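Local coordinates for ethylbenzene dehydrogenase alpha-subunit (Aromatoleum aromaticum, PDB 2IVF), which belongs to the molybdopterin oxidoreductase family and binds a molybdenum atom, MGD, MD1 and an iron/sulfur cluster, at residues A[328-333]-A[340-345]; A[365-370]-A[376-381]; A[802-805]-A[809-812]. All coordinates share one frame; numbering follows the deposited sequence.

Contact 1 of 3, residues A[328-333]-A[340-345]; sequences QTDLPL and GKFLSA
Phe342 meets the 328-333 segment through CZ and CE1 of its ring, and the two residues that receive it differ in kind. The carboxylate oxygen OD2 of Asp330 lies at the ring edge, in the plane of the ring, 3.5 Å from Phe342 CZ. An acceptor placed there faces the slightly positive rim of C-H groups rather than the electron-rich face, an approach that is probably favourable. The two side chains cross at about a right angle, and the carboxylate plane is turned 51° from that of the ring. The second neighbour is apolar: Leu333 CB packs obliquely against the ring, 3.9 Å from Phe342 CE1.

No hydrogen bond joins the two segments; the groups are placed by turns within 328-333 and by bonds to residues farther along the chain. With CG between the backbone N and carbonyl carbon (chi1 67°), the carboxylate of Asp330 is carried to the ring edge, where backbone N-H groups grip it: OD1 bonds to Phe814 N and OD2 to Tyr815 N. The oxygen at the ring edge is therefore already engaged, and these amides probably offset part of the cost of burying the charge. A type I beta turn from Asp330 to Leu333, closed by the 2.8 Å bond from Leu333 N to Asp330 O, brings both side chains round to the same ring. Overlapping its start, Thr329 OG1 accepts from Leu331 N at 3.0 Å in an ST turn. On the other segment, Phe342 N is bonded to Asp817 OD2.

The contact is buried packing at the two ends of strand 334-336, which separates the segments in sequence. The turn follows helix 322-328, while Ser344 is the N-cap of helix 345-349; Phe342 also touches Val401 of helix 401-408, and Leu333 rests on Phe358 of strand 356-360.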
loop_
_atom_site.group_PDB
_atom_site.type_symbol
_atom_site.label_atom_id
_atom_site.label_comp_id
_atom_site.label_asym_id
_atom_site.label_seq_id
_atom_site.Cartn_x
_atom_site.Cartn_y
_atom_site.Cartn_z
ATOM N N GLN A 328 14.708 0.073 37.390
ATOM C CA GLN A 328 13.763 0.627 36.458
ATOM C C GLN A 328 12.339 0.213 36.718
ATOM O O GLN A 328 11.433 0.856 36.218
ATOM C CB GLN A 328 14.120 0.234 35.011
ATOM C CG GLN A 328 15.417 0.788 34.460
ATOM C CD GLN A 328 15.305 2.264 34.116
ATOM O OE1 GLN A 328 14.401 2.665 33.395
ATOM N NE2 GLN A 328 16.201 3.078 34.661
ATOM N N THR A 329 12.139 -0.857 37.486
ATOM C CA THR A 329 10.843 -1.519 37.527
ATOM C C THR A 329 10.362 -1.798 38.934
ATOM O O THR A 329 11.064 -1.554 39.904
ATOM C CB THR A 329 10.859 -2.875 36.795
ATOM O OG1 THR A 329 11.469 -3.839 37.662
ATOM C CG2 THR A 329 11.597 -2.799 35.455
ATOM N N ASP A 330 9.126 -2.295 39.002
ATOM C CA ASP A 330 8.508 -2.642 40.253
ATOM C C ASP A 330 8.889 -4.048 40.681
ATOM O O ASP A 330 8.459 -4.483 41.733
ATOM C CB ASP A 330 6.988 -2.456 40.204
ATOM C CG ASP A 330 6.278 -3.422 39.271
ATOM O OD1 ASP A 330 6.930 -3.973 38.346
ATOM O OD2 ASP A 330 5.043 -3.618 39.474
ATOM N N LEU A 331 9.720 -4.744 39.896
ATOM C CA LEU A 331 10.060 -6.123 40.237
ATOM C C LEU A 331 10.643 -6.290 41.652
ATOM O O LEU A 331 10.379 -7.284 42.305
ATOM C CB LEU A 331 10.955 -6.790 39.165
ATOM C CG LEU A 331 10.421 -6.953 37.736
ATOM C CD1 LEU A 331 11.232 -8.053 37.042
ATOM C CD2 LEU A 331 8.958 -7.227 37.658
ATOM N N PRO A 332 11.474 -5.343 42.133
ATOM C CA PRO A 332 11.898 -5.469 43.539
ATOM C C PRO A 332 10.959 -4.877 44.600
ATOM O O PRO A 332 11.297 -4.928 45.767
ATOM C CB PRO A 332 13.219 -4.697 43.556
ATOM C CG PRO A 332 12.999 -3.637 42.576
ATOM C CD PRO A 332 12.206 -4.251 41.450
ATOM N N LEU A 333 9.813 -4.312 44.229
ATOM C CA LEU A 333 8.961 -3.697 45.247
ATOM C C LEU A 333 8.194 -4.791 45.959
ATOM O O LEU A 333 7.811 -5.796 45.344
ATOM C CB LEU A 333 8.001 -2.668 44.667
ATOM C CG LEU A 333 8.654 -1.400 44.101
ATOM C CD1 LEU A 333 7.610 -0.475 43.511
ATOM C CD2 LEU A 333 9.469 -0.633 45.169
ATOM N N GLY A 340 -2.360 -8.676 48.732
ATOM C CA GLY A 340 -1.908 -8.661 47.358
ATOM C C GLY A 340 -1.526 -7.273 46.871
ATOM O O GLY A 340 -1.308 -7.049 45.691
ATOM N N LYS A 341 -1.436 -6.341 47.798
ATOM C CA LYS A 341 -1.196 -4.959 47.431
ATOM C C LYS A 341 0.206 -4.562 47.849
ATOM O O LYS A 341 0.759 -5.107 48.816
ATOM C CB LYS A 341 -2.296 -4.071 48.062
ATOM C CG LYS A 341 -3.538 -3.979 47.126
ATOM C CD LYS A 341 -4.819 -3.769 47.856
ATOM C CE LYS A 341 -6.042 -4.010 46.954
ATOM N NZ LYS A 341 -5.991 -3.328 45.625
ATOM N N PHE A 342 0.799 -3.639 47.104
ATOM C CA PHE A 342 2.130 -3.152 47.456
ATOM C C PHE A 342 2.160 -2.756 48.942
ATOM O O PHE A 342 1.212 -2.129 49.465
ATOM C CB PHE A 342 2.548 -1.959 46.601
ATOM C CG PHE A 342 2.857 -2.296 45.163
ATOM C CD1 PHE A 342 4.043 -2.928 44.814
ATOM C CD2 PHE A 342 1.968 -1.938 44.154
ATOM C CE1 PHE A 342 4.334 -3.229 43.482
ATOM C CE2 PHE A 342 2.230 -2.215 42.841
ATOM C CZ PHE A 342 3.434 -2.870 42.483
ATOM N N LEU A 343 3.240 -3.148 49.615
ATOM C CA LEU A 343 3.494 -2.698 50.976
ATOM C C LEU A 343 3.719 -1.195 50.948
ATOM O O LEU A 343 4.590 -0.726 50.201
ATOM C CB LEU A 343 4.732 -3.382 51.536
ATOM C CG LEU A 343 5.117 -3.005 52.962
ATOM C CD1 LEU A 343 3.971 -3.345 53.885
ATOM C CD2 LEU A 343 6.414 -3.724 53.344
ATOM N N SER A 344 2.929 -0.457 51.735
ATOM C CA SER A 344 3.015 0.995 51.777
ATOM C C SER A 344 3.464 1.495 53.138
ATOM O O SER A 344 3.388 0.777 54.154
ATOM C CB SER A 344 1.685 1.648 51.412
ATOM O OG SER A 344 0.813 1.742 52.526
ATOM N N ALA A 345 3.958 2.729 53.149
ATOM C CA ALA A 345 4.435 3.350 54.369
ATOM C C ALA A 345 3.254 3.568 55.299
ATOM O O ALA A 345 3.414 3.536 56.508
ATOM C CB ALA A 345 5.134 4.647 54.060
#

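Contact 2 of 3, residues A[365-370]-A[376-381]; sequences SVRKAS and LDFMPA
Arg367 lies over one face of the Phe378 ring, the two side chains running past each other in opposite directions. NH1 of Arg367 makes the nearest approach, 3.7 Å from Phe378 CD1, while Arg367 CD sits toward the rim of the ring at 4.1 Å from Phe378 CZ. The guanidinium is not flat on the ring: the planes are 32° apart, and Arg367 CZ stands 4.9 Å from the ring centroid, 28° off the normal. This is an off-centre cation-pi contact, with the aliphatic part of the arginine sharing the ring with its charged end. A bend at chi3 (79°) in the arginine chain lets CD and NH1 reach the same face.

Arg367 belongs to strand 365-369, which pairs with 356-360 in a two-stranded antiparallel sheet, and Phe378 comes from the loop that follows before strand 385-389. The sheet partner also supplies the main anchor of the guanidinium, a salt bridge from Arg367 NH1 to Asp360 OD2, and Phe378 packs on Asp360 as well. The same nitrogen thus serves both the carboxylate and the ring.

A further acidic group lies close by. Asp377 OD1 is in the plane of the Phe378 ring, at its edge, but stays 4.7 Å from Arg367 NH1, where it would be expected to add only general electrostatic attraction at this surface site.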
loop_
_atom_site.group_PDB
_atom_site.type_symbol
_atom_site.label_atom_id
_atom_site.label_comp_id
_atom_site.label_asym_id
_atom_site.label_seq_id
_atom_site.Cartn_x
_atom_site.Cartn_y
_atom_site.Cartn_z
ATOM N N SER A 365 16.395 -5.585 56.350
ATOM C CA SER A 365 15.203 -4.782 56.565
ATOM C C SER A 365 14.562 -4.276 55.276
ATOM O O SER A 365 15.211 -4.148 54.256
ATOM C CB SER A 365 15.552 -3.559 57.403
ATOM O OG SER A 365 14.374 -2.830 57.713
ATOM N N VAL A 366 13.279 -3.965 55.395
ATOM C CA VAL A 366 12.533 -3.199 54.415
ATOM C C VAL A 366 13.169 -1.803 54.407
ATOM O O VAL A 366 13.564 -1.295 55.474
ATOM C CB VAL A 366 11.007 -3.192 54.825
ATOM C CG1 VAL A 366 10.627 -1.932 55.623
ATOM C CG2 VAL A 366 10.134 -3.337 53.660
ATOM N N ARG A 367 13.341 -1.232 53.217
ATOM C CA ARG A 367 13.824 0.145 53.016
ATOM C C ARG A 367 12.980 0.840 51.961
ATOM O O ARG A 367 12.676 0.255 50.925
ATOM C CB ARG A 367 15.277 0.181 52.521
ATOM C CG ARG A 367 16.279 -0.469 53.463
ATOM C CD ARG A 367 17.720 -0.258 53.007
ATOM N NE ARG A 367 18.226 1.064 53.354
ATOM C CZ ARG A 367 19.417 1.530 52.988
ATOM N NH1 ARG A 367 20.249 0.791 52.260
ATOM N NH2 ARG A 367 19.781 2.749 53.358
ATOM N N LYS A 368 12.638 2.099 52.220
ATOM C CA LYS A 368 11.788 2.876 51.341
ATOM C C LYS A 368 12.430 2.976 49.981
ATOM O O LYS A 368 13.621 3.264 49.871
ATOM C CB LYS A 368 11.533 4.265 51.919
ATOM C CG LYS A 368 10.532 4.247 53.051
ATOM C CD LYS A 368 10.232 5.629 53.607
ATOM C CE LYS A 368 9.479 5.522 54.914
ATOM N NZ LYS A 368 8.935 6.827 55.346
ATOM N N ALA A 369 11.641 2.657 48.963
ATOM C CA ALA A 369 12.008 2.890 47.573
ATOM C C ALA A 369 11.637 4.349 47.243
ATOM O O ALA A 369 10.497 4.794 47.490
ATOM C CB ALA A 369 11.271 1.916 46.657
ATOM N N SER A 370 12.603 5.101 46.714
ATOM C CA SER A 370 12.382 6.518 46.479
ATOM C C SER A 370 11.321 6.727 45.415
ATOM O O SER A 370 11.341 6.083 44.367
ATOM C CB SER A 370 13.675 7.227 46.098
ATOM O OG SER A 370 13.415 8.487 45.495
ATOM N N LEU A 376 19.713 3.977 42.515
ATOM C CA LEU A 376 19.846 3.073 43.630
ATOM C C LEU A 376 21.162 3.340 44.340
ATOM O O LEU A 376 22.194 3.560 43.700
ATOM C CB LEU A 376 19.844 1.616 43.136
ATOM C CG LEU A 376 18.557 1.068 42.511
ATOM C CD1 LEU A 376 18.769 -0.346 42.024
ATOM C CD2 LEU A 376 17.367 1.122 43.458
ATOM N N ASP A 377 21.128 3.273 45.654
ATOM C CA ASP A 377 22.362 3.350 46.429
ATOM C C ASP A 377 22.665 2.004 47.102
ATOM O O ASP A 377 23.563 1.915 47.931
ATOM C CB ASP A 377 22.325 4.531 47.390
ATOM C CG ASP A 377 21.212 4.447 48.401
ATOM O OD1 ASP A 377 20.474 3.450 48.420
ATOM O OD2 ASP A 377 21.082 5.398 49.201
ATOM N N PHE A 378 21.912 0.970 46.720
ATOM C CA PHE A 378 22.172 -0.407 47.135
ATOM C C PHE A 378 21.387 -1.317 46.221
ATOM O O PHE A 378 20.509 -0.850 45.520
ATOM C CB PHE A 378 21.725 -0.627 48.574
ATOM C CG PHE A 378 20.253 -0.814 48.725
ATOM C CD1 PHE A 378 19.409 0.263 48.738
ATOM C CD2 PHE A 378 19.713 -2.068 48.851
ATOM C CE1 PHE A 378 18.047 0.092 48.863
ATOM C CE2 PHE A 378 18.358 -2.239 48.991
ATOM C CZ PHE A 378 17.526 -1.164 48.994
ATOM N N MET A 379 21.658 -2.614 46.239
ATOM C CA MET A 379 20.908 -3.549 45.409
ATOM C C MET A 379 19.722 -4.125 46.175
ATOM O O MET A 379 19.907 -4.879 47.119
ATOM C CB MET A 379 21.790 -4.695 44.939
ATOM C CG MET A 379 22.430 -4.472 43.587
ATOM S SD MET A 379 21.260 -4.683 42.229
ATOM C CE MET A 379 22.321 -5.478 41.009
ATOM N N PRO A 380 18.492 -3.796 45.747
ATOM C CA PRO A 380 17.312 -4.387 46.377
ATOM C C PRO A 380 17.268 -5.893 46.206
ATOM O O PRO A 380 17.781 -6.410 45.222
ATOM C CB PRO A 380 16.140 -3.742 45.620
ATOM C CG PRO A 380 16.711 -2.561 44.931
ATOM C CD PRO A 380 18.140 -2.844 44.687
ATOM N N ALA A 381 16.619 -6.579 47.136
ATOM C CA ALA A 381 16.317 -8.006 46.991
ATOM C C ALA A 381 15.419 -8.213 45.790
ATOM O O ALA A 381 14.595 -7.346 45.471
ATOM C CB ALA A 381 15.609 -8.551 48.254
#

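Contact 3 of 3, residues A[802-805]-A[809-812]; sequences KKVF and TRRA
A short loop in the long connection between helices 796-800 and 819-824, leading into an ST turn at Thr809, brings 809-812 back against 802-805, with three residues between the segments. The one backbone hydrogen bond across the gap runs from Phe805 N to Arg810 O, 2.9 Å long and nearly straight at 173°, although the donor stands well above the carbonyl plane. Phe805 O returns a weaker CA-H...O contact at 3.3 Å from Arg810 CA. Together they tie Phe805 and Arg810 to each other in both directions.

Side chains pack around this pair. The Phe805 ring spreads over the chain beyond Arg810: Ala812 N lies over one face, 3.6 Å from Phe805 CD1, and Ala812 CB makes a CH-pi contact with that ring, 14° off its normal. His798 stacks with the same phenylalanine. Elsewhere, Val804 CG2 meets the aliphatic part of Arg810 at CD, 3.9 Å away, the two side chains crossing at a slant. Arg810 bends at chi2 (-75°), which lays CD beside both Val804 and the carbonyl of Phe805, while its guanidinium goes on to a salt bridge with Asp521 and hydrogen bonds to Thr523 and the carbonyl of Arg371.

Arg811 bonds both within its segment and beyond it. Its NH2 reaches Ser370 O, and in the ST turn Thr809 OG1 accepts from Arg811 N at 3.2 Å. Arg811 NH1 also folds back to Thr809 O, 3.0 Å away, with the oxygen in the guanidinium plane and the nitrogen in the carbonyl plane.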
loop_
_atom_site.group_PDB
_atom_site.type_symbol
_atom_site.label_atom_id
_atom_site.label_comp_id
_atom_site.label_asym_id
_atom_site.label_seq_id
_atom_site.Cartn_x
_atom_site.Cartn_y
_atom_site.Cartn_z
ATOM N N LYS A 802 17.799 8.478 35.374
ATOM C CA LYS A 802 17.078 7.822 36.439
ATOM C C LYS A 802 15.773 8.529 36.744
ATOM O O LYS A 802 15.319 8.535 37.878
ATOM C CB LYS A 802 17.949 7.670 37.679
ATOM C CG LYS A 802 19.317 7.085 37.392
ATOM C CD LYS A 802 19.268 5.725 36.717
ATOM C CE LYS A 802 20.665 5.324 36.193
ATOM N NZ LYS A 802 20.593 4.074 35.393
ATOM N N LYS A 803 15.199 9.122 35.710
ATOM C CA LYS A 803 13.921 9.803 35.832
ATOM C C LYS A 803 12.784 8.794 36.096
ATOM O O LYS A 803 12.641 7.771 35.397
ATOM C CB LYS A 803 13.625 10.649 34.589
ATOM C CG LYS A 803 12.518 11.661 34.788
ATOM C CD LYS A 803 12.124 12.391 33.481
ATOM C CE LYS A 803 11.059 13.459 33.701
ATOM N NZ LYS A 803 10.920 14.391 32.526
ATOM N N VAL A 804 11.973 9.122 37.087
ATOM C CA VAL A 804 10.823 8.306 37.473
ATOM C C VAL A 804 9.794 8.226 36.349
ATOM O O VAL A 804 9.764 9.075 35.432
ATOM C CB VAL A 804 10.154 8.818 38.808
ATOM C CG1 VAL A 804 11.127 8.662 40.004
ATOM C CG2 VAL A 804 9.675 10.276 38.712
ATOM N N PHE A 805 8.943 7.206 36.431
ATOM C CA PHE A 805 7.886 7.006 35.476
ATOM C C PHE A 805 6.602 7.522 36.068
ATOM O O PHE A 805 6.421 7.466 37.292
ATOM C CB PHE A 805 7.699 5.520 35.195
ATOM C CG PHE A 805 8.779 4.921 34.399
ATOM C CD1 PHE A 805 9.958 4.503 35.001
ATOM C CD2 PHE A 805 8.622 4.773 33.045
ATOM C CE1 PHE A 805 10.961 3.903 34.237
ATOM C CE2 PHE A 805 9.607 4.208 32.276
ATOM C CZ PHE A 805 10.775 3.765 32.875
ATOM N N THR A 809 3.674 3.201 41.102
ATOM C CA THR A 809 4.948 2.808 41.739
ATOM C C THR A 809 6.135 3.704 41.419
ATOM O O THR A 809 7.242 3.506 41.974
ATOM C CB THR A 809 5.369 1.399 41.314
ATOM O OG1 THR A 809 5.560 1.351 39.890
ATOM C CG2 THR A 809 4.340 0.350 41.770
ATOM N N ARG A 810 5.916 4.661 40.515
ATOM C CA ARG A 810 6.963 5.530 39.946
ATOM C C ARG A 810 7.983 4.786 39.087
ATOM O O ARG A 810 9.013 5.336 38.687
ATOM C CB ARG A 810 7.676 6.335 41.012
ATOM C CG ARG A 810 6.829 7.466 41.576
ATOM C CD ARG A 810 6.723 8.652 40.581
ATOM N NE ARG A 810 5.634 9.562 40.967
ATOM C CZ ARG A 810 5.777 10.596 41.780
ATOM N NH1 ARG A 810 6.952 10.879 42.298
ATOM N NH2 ARG A 810 4.729 11.354 42.097
ATOM N N ARG A 811 7.681 3.527 38.814
ATOM C CA ARG A 811 8.545 2.671 38.032
ATOM C C ARG A 811 7.809 2.028 36.880
ATOM O O ARG A 811 6.599 2.193 36.712
ATOM C CB ARG A 811 9.158 1.611 38.932
ATOM C CG ARG A 811 10.105 2.216 39.946
ATOM C CD ARG A 811 10.052 1.562 41.326
ATOM N NE ARG A 811 11.189 2.101 42.052
ATOM C CZ ARG A 811 11.222 3.298 42.635
ATOM N NH1 ARG A 811 10.137 4.058 42.694
ATOM N NH2 ARG A 811 12.339 3.707 43.215
ATOM N N ALA A 812 8.573 1.365 36.007
ATOM C CA ALA A 812 7.974 0.615 34.914
ATOM C C ALA A 812 7.332 -0.561 35.642
ATOM O O ALA A 812 8.030 -1.332 36.276
ATOM C CB ALA A 812 8.996 0.167 33.941
#

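From the N terminus, contact 1 closes the loop that carries strand 334-336, between helices 322-328 and 345-349. Contact 2 then closes the loop after strand 365-369, and contact 3, more than four hundred residues later, closes a short loop ahead of helix 819-824. The three follow in series, neither nested nor crossed, yet they meet in space. Leu333 packs on Ala369, and Pro332 on Pro380, joining contacts 1 and 2. Gln328 and Asp330 share backbone hydrogen bonds with Ala812, and Arg811 packs on Ala369 of contact 2, so the late 809-812 segment ties both earlier loops to its own part of the chain.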